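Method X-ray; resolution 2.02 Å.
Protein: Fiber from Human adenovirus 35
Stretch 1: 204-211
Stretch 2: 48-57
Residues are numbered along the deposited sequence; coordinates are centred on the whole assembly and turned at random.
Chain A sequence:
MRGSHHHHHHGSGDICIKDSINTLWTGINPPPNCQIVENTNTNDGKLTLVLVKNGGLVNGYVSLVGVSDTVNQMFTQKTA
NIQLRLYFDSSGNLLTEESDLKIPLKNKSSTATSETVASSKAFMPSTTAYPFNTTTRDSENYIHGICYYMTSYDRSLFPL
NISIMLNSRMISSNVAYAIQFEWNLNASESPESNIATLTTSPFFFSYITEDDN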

# COMPACT_ATOMS: atom_id res chain seq x y z
N PHE A 204 1.93 4.38 -2.88
CA PHE A 204 1.87 3.11 -3.57
C PHE A 204 0.44 2.74 -3.90
O PHE A 204 -0.47 2.92 -3.09
CB PHE A 204 2.47 2.02 -2.71
CG PHE A 204 3.69 2.44 -1.98
CD1 PHE A 204 4.77 2.93 -2.66
CD2 PHE A 204 3.75 2.33 -0.60
CE1 PHE A 204 5.90 3.31 -1.99
CE2 PHE A 204 4.88 2.71 0.07
CZ PHE A 204 5.97 3.20 -0.62
N PHE A 205 0.24 2.19 -5.09
CA PHE A 205 -1.13 1.82 -5.47
C PHE A 205 -1.10 0.71 -6.50
O PHE A 205 -0.03 0.33 -6.99
CB PHE A 205 -1.84 3.03 -6.09
CG PHE A 205 -1.12 3.60 -7.30
CD1 PHE A 205 -0.02 4.43 -7.13
CD2 PHE A 205 -1.55 3.31 -8.59
CE1 PHE A 205 0.66 4.97 -8.21
CE2 PHE A 205 -0.89 3.84 -9.69
CZ PHE A 205 0.23 4.68 -9.50
N SER A 206 -2.27 0.16 -6.79
CA SER A 206 -2.40 -0.84 -7.82
C SER A 206 -3.74 -0.60 -8.52
O SER A 206 -4.66 0.01 -7.94
CB SER A 206 -2.40 -2.25 -7.24
OG SER A 206 -1.26 -2.49 -6.43
N TYR A 207 -3.82 -1.04 -9.77
CA TYR A 207 -5.07 -0.98 -10.52
C TYR A 207 -5.10 -2.15 -11.52
O TYR A 207 -4.08 -2.71 -11.87
CB TYR A 207 -5.29 0.38 -11.22
CG TYR A 207 -4.24 0.84 -12.20
CD1 TYR A 207 -4.14 0.28 -13.48
CD2 TYR A 207 -3.35 1.86 -11.86
CE1 TYR A 207 -3.17 0.74 -14.41
CE2 TYR A 207 -2.37 2.32 -12.77
CZ TYR A 207 -2.29 1.76 -14.04
OH TYR A 207 -1.35 2.25 -14.92
N ILE A 208 -6.30 -2.53 -11.90
CA ILE A 208 -6.54 -3.63 -12.81
C ILE A 208 -6.18 -3.18 -14.23
O ILE A 208 -6.65 -2.14 -14.71
CB ILE A 208 -8.01 -4.03 -12.73
CG1 ILE A 208 -8.33 -4.42 -11.29
CG2 ILE A 208 -8.31 -5.19 -13.73
CD1 ILE A 208 -9.80 -4.66 -11.03
N THR A 209 -5.33 -3.96 -14.87
CA THR A 209 -4.87 -3.63 -16.20
C THR A 209 -5.75 -4.16 -17.31
O THR A 209 -6.50 -5.11 -17.11
CB THR A 209 -3.44 -4.14 -16.43
OG1 THR A 209 -2.99 -3.69 -17.71
CG2 THR A 209 -3.40 -5.66 -16.39
N GLU A 210 -5.63 -3.53 -18.48
CA GLU A 210 -6.38 -3.92 -19.67
C GLU A 210 -5.86 -5.25 -20.22
O GLU A 210 -6.40 -5.77 -21.19
CB GLU A 210 -6.25 -2.84 -20.74
CG GLU A 210 -7.17 -3.04 -21.95
CD GLU A 210 -8.63 -2.74 -21.64
OE1 GLU A 210 -9.01 -1.55 -21.62
OE2 GLU A 210 -9.39 -3.70 -21.39
N ASP A 211 -4.81 -5.79 -19.61
CA ASP A 211 -4.24 -7.06 -20.06
C ASP A 211 -4.01 -7.08 -21.57
O ASP A 211 -3.02 -6.54 -22.06
CB ASP A 211 -5.17 -8.22 -19.67
CG ASP A 211 -5.01 -8.64 -18.21
OD1 ASP A 211 -3.97 -9.24 -17.88
OD2 ASP A 211 -5.92 -8.36 -17.40
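Stretch 2 48-57: TLVLVKNGGL

Segments far apart in sequence often meet in two ways at once, through side chains where their strands stand apart and through backbone where a turn brings the chain alongside, and this pair from the adenovirus 35 fiber illustrates both. Stretch 2 continues an extended strand that begins before Thr-48 and runs to Asn-54, then bends through a type II' turn from Asn-54 to Leu-57, in which Gly-55 adopts the positive phi that favours glycine. The strand crosses strand 204-208 at -46°, the two running in the same general sense, with their axes no closer than 9.1 Å, so only side chains bridge that gap. Leu-57, the last residue of the turn, by contrast lies directly alongside stretch 1, and there the pairing is antiparallel.

Phe-204, at the start of stretch 1, makes no contact. Phe-205 reaches across with its ring: CZ lies 4.2 Å from Leu-49 CD1, which sits at the ring edge, and also 4.2 Å from Leu-51 CD2. Ser-206 points toward stretch 2 and packs its CB 4.1 Å from Leu-57 CG. The CA-to-CB bond of Tyr-207 points away, yet its long side chain returns to Leu-51, bringing OH to 3.7 Å from CD2 of that leucine.

At Ile-208 the backbones meet. It pairs with Leu-57 in an antiparallel, non-hydrogen-bonded bridge, their CA atoms 4.6 Å apart and their side chains on the same face, where Ile-208 CG1 approaches Leu-57 CD1 to 4.0 Å. Two CA-H...O contacts reinforce the pairing: Ile-208 CA to Gly-56 O and Leu-57 CA to Tyr-207 O, both 3.3 Å. Next comes the hydrogen bond between the stretches, from Thr-209 N to Gly-56 O (2.9 Å), nearly straight at 165°.

Thr-209 also places OG1 3.3 Å from Lys-53 NZ. The CA-to-CB bond of Glu-210 points away and the residue makes no contact, whereas poorly ordered Asp-211 brings OD1 to 4.3 Å from Lys-53 NZ, opposite charges near each other but beyond salt-bridge range.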

# COMPACT_ATOMS: atom_id res chain seq x y z
N THR A 48 8.08 11.40 -10.49
CA THR A 48 8.66 10.07 -10.60
C THR A 48 7.46 9.12 -10.50
O THR A 48 6.79 9.02 -9.46
CB THR A 48 9.62 9.76 -9.43
OG1 THR A 48 10.72 10.67 -9.47
CG2 THR A 48 10.12 8.30 -9.51
N LEU A 49 7.20 8.44 -11.60
CA LEU A 49 6.11 7.50 -11.67
C LEU A 49 6.68 6.20 -12.18
O LEU A 49 7.36 6.20 -13.21
CB LEU A 49 5.06 7.99 -12.65
CG LEU A 49 3.95 7.01 -13.00
CD1 LEU A 49 3.06 6.73 -11.77
CD2 LEU A 49 3.13 7.62 -14.11
N VAL A 50 6.43 5.12 -11.47
CA VAL A 50 6.88 3.81 -11.86
C VAL A 50 5.66 2.89 -11.90
O VAL A 50 4.95 2.72 -10.91
CB VAL A 50 7.91 3.31 -10.88
CG1 VAL A 50 8.54 2.00 -11.41
CG2 VAL A 50 8.99 4.39 -10.70
N LEU A 51 5.41 2.31 -13.08
CA LEU A 51 4.31 1.38 -13.29
C LEU A 51 4.89 0.01 -13.66
O LEU A 51 5.65 -0.11 -14.62
CB LEU A 51 3.41 1.88 -14.41
CG LEU A 51 2.76 3.25 -14.24
CD1 LEU A 51 2.08 3.67 -15.52
CD2 LEU A 51 1.71 3.17 -13.11
N VAL A 52 4.54 -1.00 -12.87
CA VAL A 52 5.02 -2.35 -13.10
C VAL A 52 3.85 -3.30 -13.38
O VAL A 52 2.88 -3.38 -12.61
CB VAL A 52 5.78 -2.89 -11.87
CG1 VAL A 52 6.05 -4.39 -12.04
CG2 VAL A 52 7.09 -2.12 -11.67
N LYS A 53 3.96 -4.02 -14.50
CA LYS A 53 2.95 -4.98 -14.91
C LYS A 53 3.20 -6.19 -14.03
O LYS A 53 4.33 -6.64 -13.88
CB LYS A 53 3.12 -5.37 -16.37
CG LYS A 53 2.12 -6.40 -16.84
CD LYS A 53 0.88 -5.76 -17.38
CE LYS A 53 -0.07 -6.81 -17.92
NZ LYS A 53 -1.12 -6.19 -18.77
N ASN A 54 2.14 -6.71 -13.43
CA ASN A 54 2.28 -7.84 -12.53
C ASN A 54 0.95 -8.58 -12.57
O ASN A 54 0.12 -8.45 -11.67
CB ASN A 54 2.59 -7.30 -11.13
CG ASN A 54 2.90 -8.38 -10.13
OD1 ASN A 54 3.26 -9.50 -10.49
ND2 ASN A 54 2.77 -8.05 -8.85
N GLY A 55 0.74 -9.34 -13.65
CA GLY A 55 -0.50 -10.08 -13.81
C GLY A 55 -1.64 -9.15 -14.16
O GLY A 55 -1.47 -8.23 -14.96
N GLY A 56 -2.79 -9.36 -13.55
CA GLY A 56 -3.94 -8.51 -13.83
C GLY A 56 -3.86 -7.16 -13.16
O GLY A 56 -4.77 -6.34 -13.30
N LEU A 57 -2.76 -6.92 -12.44
CA LEU A 57 -2.56 -5.67 -11.71
C LEU A 57 -1.33 -4.88 -12.09
O LEU A 57 -0.30 -5.45 -12.37
CB LEU A 57 -2.41 -5.97 -10.24
CG LEU A 57 -3.50 -5.62 -9.23
CD1 LEU A 57 -4.88 -5.78 -9.82
CD2 LEU A 57 -3.27 -6.50 -8.00